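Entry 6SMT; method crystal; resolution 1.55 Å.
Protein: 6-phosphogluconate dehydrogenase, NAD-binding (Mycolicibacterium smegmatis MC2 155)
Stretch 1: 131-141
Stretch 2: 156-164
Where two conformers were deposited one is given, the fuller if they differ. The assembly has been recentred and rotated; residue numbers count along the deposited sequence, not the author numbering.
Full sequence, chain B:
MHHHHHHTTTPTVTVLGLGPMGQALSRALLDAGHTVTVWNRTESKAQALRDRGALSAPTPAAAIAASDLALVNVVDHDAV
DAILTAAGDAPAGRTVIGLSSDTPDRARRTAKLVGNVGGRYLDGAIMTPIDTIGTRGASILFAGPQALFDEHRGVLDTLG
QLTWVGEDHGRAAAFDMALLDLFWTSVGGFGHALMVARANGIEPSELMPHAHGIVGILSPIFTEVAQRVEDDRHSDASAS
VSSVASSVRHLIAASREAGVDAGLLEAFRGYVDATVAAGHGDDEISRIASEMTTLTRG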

ATOM      1  N   ASP B 131      -9.206   8.627  14.689  0.50 17.56           N
ATOM      2  CA  ASP B 131      -9.292  10.111  14.539  0.50 18.53           C
ATOM      3  C   ASP B 131     -10.501  10.456  13.644  0.50 17.63           C
ATOM      4  O   ASP B 131     -11.122  11.562  13.840  0.50 17.76           O
ATOM      5  CB  ASP B 131      -7.959  10.667  13.994  0.50 21.25           C
ATOM      6  CG  ASP B 131      -7.641  10.135  12.621  0.50 23.72           C
ATOM      7  OD1 ASP B 131      -7.020   9.078  12.531  0.50 30.41           O
ATOM      8  OD2 ASP B 131      -8.017  10.787  11.668  0.50 32.03           O
ATOM      9  N   THR B 132     -10.890   9.573  12.710  1.00 18.28           N
ATOM     10  CA  THR B 132     -11.922   9.816  11.687  1.00 18.08           C
ATOM     11  C   THR B 132     -13.322   9.721  12.295  1.00 15.09           C
ATOM     12  O   THR B 132     -14.306  10.091  11.648  1.00 15.51           O
ATOM     13  CB  THR B 132     -11.820   8.807  10.504  1.00 17.95           C
ATOM     14  OG1 THR B 132     -12.147   7.444  10.957  1.00 19.56           O
ATOM     15  CG2 THR B 132     -10.493   8.881   9.836  1.00 21.20           C
ATOM     16  N   ILE B 133     -13.493   9.001  13.367  1.00 15.05           N
ATOM     17  CA  ILE B 133     -14.818   8.632  13.861  1.00 15.38           C
ATOM     18  C   ILE B 133     -15.596   9.880  14.235  1.00 15.18           C
ATOM     19  O   ILE B 133     -15.031  10.815  14.894  1.00 18.29           O
ATOM     20  CB  ILE B 133     -14.718   7.653  15.036  1.00 15.98           C
ATOM     21  CG1 ILE B 133     -14.028   6.378  14.640  1.00 16.76           C
ATOM     22  CG2 ILE B 133     -16.021   7.365  15.724  1.00 17.91           C
ATOM     23  CD1 ILE B 133     -14.694   5.568  13.626  1.00 16.35           C
ATOM     24  N   GLY B 134     -16.823   9.939  13.832  1.00 16.34           N
ATOM     25  CA  GLY B 134     -17.664  11.136  14.064  1.00 17.79           C
ATOM     26  C   GLY B 134     -17.479  12.165  12.975  1.00 19.76           C
ATOM     27  O   GLY B 134     -17.953  13.315  13.179  1.00 22.91           O
ATOM     28  N   THR B 135     -16.801  11.864  11.893  1.00 17.73           N
ATOM     29  CA  THR B 135     -16.542  12.746  10.723  1.00 18.60           C
ATOM     30  C   THR B 135     -16.939  12.046   9.435  1.00 18.36           C
ATOM     31  O   THR B 135     -17.011  10.771   9.357  1.00 18.37           O
ATOM     32  CB  THR B 135     -15.098  13.263  10.652  1.00 20.25           C
ATOM     33  OG1 THR B 135     -14.255  12.290  10.016  1.00 18.63           O
ATOM     34  CG2 THR B 135     -14.508  13.633  12.004  1.00 21.33           C
ATOM     35  N   ARG B 136     -17.031  12.812   8.348  1.00 19.84           N
ATOM     36  CA  ARG B 136     -17.260  12.235   7.023  1.00 22.66           C
ATOM     37  C   ARG B 136     -16.060  11.463   6.487  1.00 19.29           C
ATOM     38  O   ARG B 136     -16.223  10.738   5.508  1.00 21.25           O
ATOM     39  CB  ARG B 136     -17.668  13.356   6.077  1.00 29.73           C
ATOM     40  CG  ARG B 136     -18.940  14.063   6.528  1.00 35.23           C
ATOM     41  CD  ARG B 136     -20.219  13.251   6.496  1.00 41.96           C
ATOM     42  NE  ARG B 136     -20.420  12.617   7.773  1.00 48.39           N
ATOM     43  CZ  ARG B 136     -21.164  11.525   7.960  1.00 45.11           C
ATOM     44  NH1 ARG B 136     -21.857  10.979   6.961  1.00 48.33           N
ATOM     45  NH2 ARG B 136     -21.230  11.043   9.176  1.00 36.06           N
ATOM     46  N   GLY B 137     -14.921  11.489   7.147  1.00 17.11           N
ATOM     47  CA  GLY B 137     -13.763  10.671   6.768  1.00 16.39           C
ATOM     48  C   GLY B 137     -13.839   9.244   7.281  1.00 15.30           C
ATOM     49  O   GLY B 137     -12.921   8.488   6.906  1.00 17.05           O
ATOM     50  N   ALA B 138     -14.796   8.957   8.144  1.00 14.52           N
ATOM     51  CA  ALA B 138     -14.942   7.549   8.559  1.00 14.13           C
ATOM     52  C   ALA B 138     -15.782   6.788   7.592  1.00 13.27           C
ATOM     53  O   ALA B 138     -16.704   7.326   6.962  1.00 13.63           O
ATOM     54  CB  ALA B 138     -15.537   7.463   9.958  1.00 14.03           C
ATOM     55  N   SER B 139     -15.565   5.468   7.575  1.00 13.32           N
ATOM     56  CA  SER B 139     -16.385   4.544   6.773  1.00 12.60           C
ATOM     57  C   SER B 139     -16.650   3.296   7.582  1.00 13.86           C
ATOM     58  O   SER B 139     -15.703   2.686   8.069  1.00 14.30           O
ATOM     59  CB  SER B 139     -15.698   4.193   5.483  1.00 13.72           C
ATOM     60  OG  SER B 139     -16.401   3.162   4.776  1.00 15.45           O
ATOM     61  N   ILE B 140     -17.926   2.902   7.658  1.00 12.22           N
ATOM     62  CA  ILE B 140     -18.349   1.678   8.374  1.00 12.34           C
ATOM     63  C   ILE B 140     -19.231   0.919   7.402  1.00 11.64           C
ATOM     64  O   ILE B 140     -20.187   1.473   6.800  1.00 12.49           O
ATOM     65  CB  ILE B 140     -19.019   1.975   9.720  1.00 12.54           C
ATOM     66  CG1 ILE B 140     -18.201   2.941  10.570  1.00 14.61           C
ATOM     67  CG2 ILE B 140     -19.237   0.634  10.424  1.00 13.35           C
ATOM     68  CD1 ILE B 140     -18.875   3.304  11.862  1.00 17.81           C
ATOM     69  N   LEU B 141     -18.941  -0.368   7.236  1.00 12.35           N
ATOM     70  CA  LEU B 141     -19.725  -1.280   6.377  1.00 12.22           C
ATOM     71  C   LEU B 141     -20.648  -2.111   7.259  1.00 13.86           C
ATOM     72  O   LEU B 141     -20.248  -2.514   8.394  1.00 14.99           O
ATOM     73  CB  LEU B 141     -18.796  -2.235   5.610  1.00 13.17           C
ATOM     74  CG  LEU B 141     -17.623  -1.585   4.959  1.00 16.31           C
ATOM     75  CD1 LEU B 141     -16.849  -2.644   4.189  1.00 17.56           C
ATOM     76  CD2 LEU B 141     -18.036  -0.510   4.033  1.00 16.66           C
ATOM     77  N   LEU B 156     -26.585   5.681  13.597  1.00 19.72           N
ATOM     78  CA  LEU B 156     -25.254   5.233  13.119  1.00 18.98           C
ATOM     79  C   LEU B 156     -24.624   6.363  12.288  1.00 19.58           C
ATOM     80  O   LEU B 156     -23.403   6.399  12.170  1.00 18.14           O
ATOM     81  CB  LEU B 156     -25.450   3.951  12.305  1.00 18.95           C
ATOM     82  CG  LEU B 156     -25.828   2.688  13.105  1.00 20.43           C
ATOM     83  CD1 LEU B 156     -26.252   1.571  12.221  1.00 21.65           C
ATOM     84  CD2 LEU B 156     -24.759   2.245  14.064  1.00 20.65           C
ATOM     85  N   ASP B 157     -25.411   7.141  11.551  1.00 19.54           N
ATOM     86  CA  ASP B 157     -24.841   8.174  10.647  1.00 20.40           C
ATOM     87  C   ASP B 157     -23.995   9.191  11.397  1.00 19.60           C
ATOM     88  O   ASP B 157     -23.151   9.786  10.742  1.00 20.28           O
ATOM     89  CB  ASP B 157     -25.965   8.988  10.008  1.00 23.15           C
ATOM     90  CG  ASP B 157     -26.551   8.421   8.735  1.00 33.02           C
ATOM     91  OD1 ASP B 157     -25.813   7.687   8.021  1.00 37.83           O
ATOM     92  OD2 ASP B 157     -27.757   8.685   8.476  1.00 38.66           O
ATOM     93  N   THR B 158     -24.126   9.287  12.735  1.00 20.20           N
ATOM     94  CA  THR B 158     -23.279  10.195  13.507  1.00 21.89           C
ATOM     95  C   THR B 158     -21.842   9.643  13.565  1.00 21.45           C
ATOM     96  O   THR B 158     -20.946  10.414  13.872  1.00 25.42           O
ATOM     97  CB  THR B 158     -23.821  10.420  14.929  1.00 28.59           C
ATOM     98  OG1 THR B 158     -23.742   9.251  15.719  1.00 31.50           O
ATOM     99  CG2 THR B 158     -25.282  10.779  14.960  1.00 29.79           C
ATOM    100  N   LEU B 159     -21.609   8.377  13.208  1.00 17.62           N
ATOM    101  CA  LEU B 159     -20.234   7.830  13.362  1.00 17.26           C
ATOM    102  C   LEU B 159     -19.401   8.051  12.108  1.00 16.65           C
ATOM    103  O   LEU B 159     -18.151   8.060  12.185  1.00 16.40           O
ATOM    104  CB  LEU B 159     -20.365   6.338  13.615  1.00 16.93           C
ATOM    105  CG  LEU B 159     -21.112   5.906  14.869  1.00 17.34           C
ATOM    106  CD1 LEU B 159     -21.276   4.422  14.862  1.00 19.37           C
ATOM    107  CD2 LEU B 159     -20.366   6.524  16.078  1.00 18.90           C
ATOM    108  N   GLY B 160     -20.048   8.202  10.956  1.00 15.82           N
ATOM    109  CA  GLY B 160     -19.291   8.195   9.696  1.00 16.32           C
ATOM    110  C   GLY B 160     -20.165   7.909   8.496  1.00 15.42           C
ATOM    111  O   GLY B 160     -21.390   7.864   8.619  1.00 15.85           O
ATOM    112  N   GLN B 161     -19.581   7.796   7.339  1.00 15.66           N
ATOM    113  CA  GLN B 161     -20.258   7.344   6.136  1.00 15.86           C
ATOM    114  C   GLN B 161     -20.520   5.846   6.229  1.00 15.58           C
ATOM    115  O   GLN B 161     -19.630   5.111   6.710  1.00 17.34           O
ATOM    116  CB  GLN B 161     -19.445   7.618   4.864  1.00 17.83           C
ATOM    117  CG  GLN B 161     -19.153   9.107   4.745  1.00 22.68           C
ATOM    118  CD  GLN B 161     -18.828   9.564   3.353  1.00 30.03           C
ATOM    119  OE1 GLN B 161     -19.611   9.323   2.420  1.00 34.63           O
ATOM    120  NE2 GLN B 161     -17.745  10.316   3.255  1.00 29.25           N
ATOM    121  N   LEU B 162     -21.760   5.471   5.996  1.00 14.55           N
ATOM    122  CA  LEU B 162     -22.204   4.083   6.157  1.00 14.10           C
ATOM    123  C   LEU B 162     -22.479   3.426   4.833  1.00 15.50           C
ATOM    124  O   LEU B 162     -22.977   4.063   3.855  1.00 16.49           O
ATOM    125  CB  LEU B 162     -23.471   4.072   7.010  1.00 14.84           C
ATOM    126  CG  LEU B 162     -23.516   4.945   8.241  1.00 15.61           C
ATOM    127  CD1 LEU B 162     -24.892   4.760   8.857  1.00 19.71           C
ATOM    128  CD2 LEU B 162     -22.403   4.665   9.214  1.00 16.33           C
ATOM    129  N   THR B 163     -22.133   2.150   4.709  1.00 13.91           N
ATOM    130  CA  THR B 163     -22.464   1.374   3.505  1.00 14.38           C
ATOM    131  C   THR B 163     -23.072   0.048   3.922  1.00 14.31           C
ATOM    132  O   THR B 163     -22.375  -0.678   4.651  1.00 15.51           O
ATOM    133  CB  THR B 163     -21.251   1.044   2.604  1.00 14.76           C
ATOM    134  OG1 THR B 163     -20.579   2.269   2.289  1.00 17.45           O
ATOM    135  CG2 THR B 163     -21.688   0.379   1.309  1.00 15.85           C
ATOM    136  N   TRP B 164     -24.297  -0.236   3.482  1.00 14.45           N
ATOM    137  CA  TRP B 164     -24.906  -1.560   3.654  1.00 13.92           C
ATOM    138  C   TRP B 164     -24.522  -2.396   2.466  1.00 15.30           C
ATOM    139  O   TRP B 164     -24.803  -2.020   1.301  1.00 16.69           O
ATOM    140  CB  TRP B 164     -26.408  -1.415   3.902  1.00 14.48           C
ATOM    141  CG  TRP B 164     -27.106  -2.737   3.998  1.00 14.68           C
ATOM    142  CD1 TRP B 164     -27.237  -3.447   5.138  1.00 15.05           C
ATOM    143  CD2 TRP B 164     -27.809  -3.438   2.968  1.00 15.89           C
ATOM    144  NE1 TRP B 164     -27.979  -4.564   4.905  1.00 15.60           N
ATOM    145  CE2 TRP B 164     -28.362  -4.576   3.573  1.00 16.16           C
ATOM    146  CE3 TRP B 164     -28.017  -3.188   1.615  1.00 17.03           C
ATOM    147  CZ2 TRP B 164     -29.151  -5.491   2.867  1.00 17.77           C
ATOM    148  CZ3 TRP B 164     -28.731  -4.136   0.894  1.00 20.24           C
ATOM    149  CH2 TRP B 164     -29.248  -5.278   1.513  1.00 18.17           C
TER
HETATM  150  O   HOH W   1     -23.652   8.910   7.382  1.00 30.54           O
HETATM  151  O   HOH W   2     -19.019   3.464   4.150  1.00 19.84           O

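The apolar centre of the contact lies around I140 and L159. I140 CD1 reaches L159 CB at 3.8 Å. The I140 side chain has chi1 m and chi2 t, and its end comes nearer to the second stretch than its CA-to-CB direction suggests. On the same face of the sheet, I140 CB is 4.4 Å from L162 CD2. I133 adds a looser contact, with its CG2 4.4 Å from CD2 of L159. On the other face, L141 CD2 packs 3.8 Å from CB of T163.

Beside these side chains the backbones pair. Residues 139-141 and 161-164 run parallel, with 20° between their directions. S139 pairs with Q161, I140 with L162 and L141 with T163. Q161 N donates to A138 O at 2.9 Å. I140 N donates to Q161 O at 2.9 Å, and T163 N donates to I140 O, also at 2.9 Å. I140 thus uses both its N and its O on the neighbouring strand, as expected in a parallel ladder. CA-H...O contacts supplement the ladder; L141 CA lies 3.2 Å from T163 O.

G160 sits just before this pairing, where the chains are close. A CB on G160 would fall 2.7 Å from A138 CB, a clash. Its backbone angles alone also call for glycine. G160 CA makes a CA-H...O contact of 3.5 Å with T135 O.

Next comes the type II turn from T132 to T135. G134 N donates to L159 O at 2.8 Å with a nearly straight geometry. G134 CA approaches T158 O at 3.4 Å. The positive phi of G134 suits glycine at this turn position. Within the first stretch, T135 OG1 donates to T132 O at 2.7 Å and accepts from G137 N at 3.1 Å, tying this turn to the type I turn that follows.

R136 and Q161 dominate the polar edge. Q161 NE2 donates to R136 O at 2.8 Å, almost linearly. R136 NH2 donates to D157 O at 2.8 Å, near the guanidinium plane, while Q161 N lies over one face of the group. Water 1 accepts from R136 NH1 at 2.8 Å and donates to D157 OD1 at 2.6 Å and to G160 O at 2.8 Å. It therefore links the arginine to the aspartate carboxylate. Water 2 bridges S139 OG and T163 OG1, 2.7 Å from each, and donates a weak bond to Q161 O at 3.1 Å.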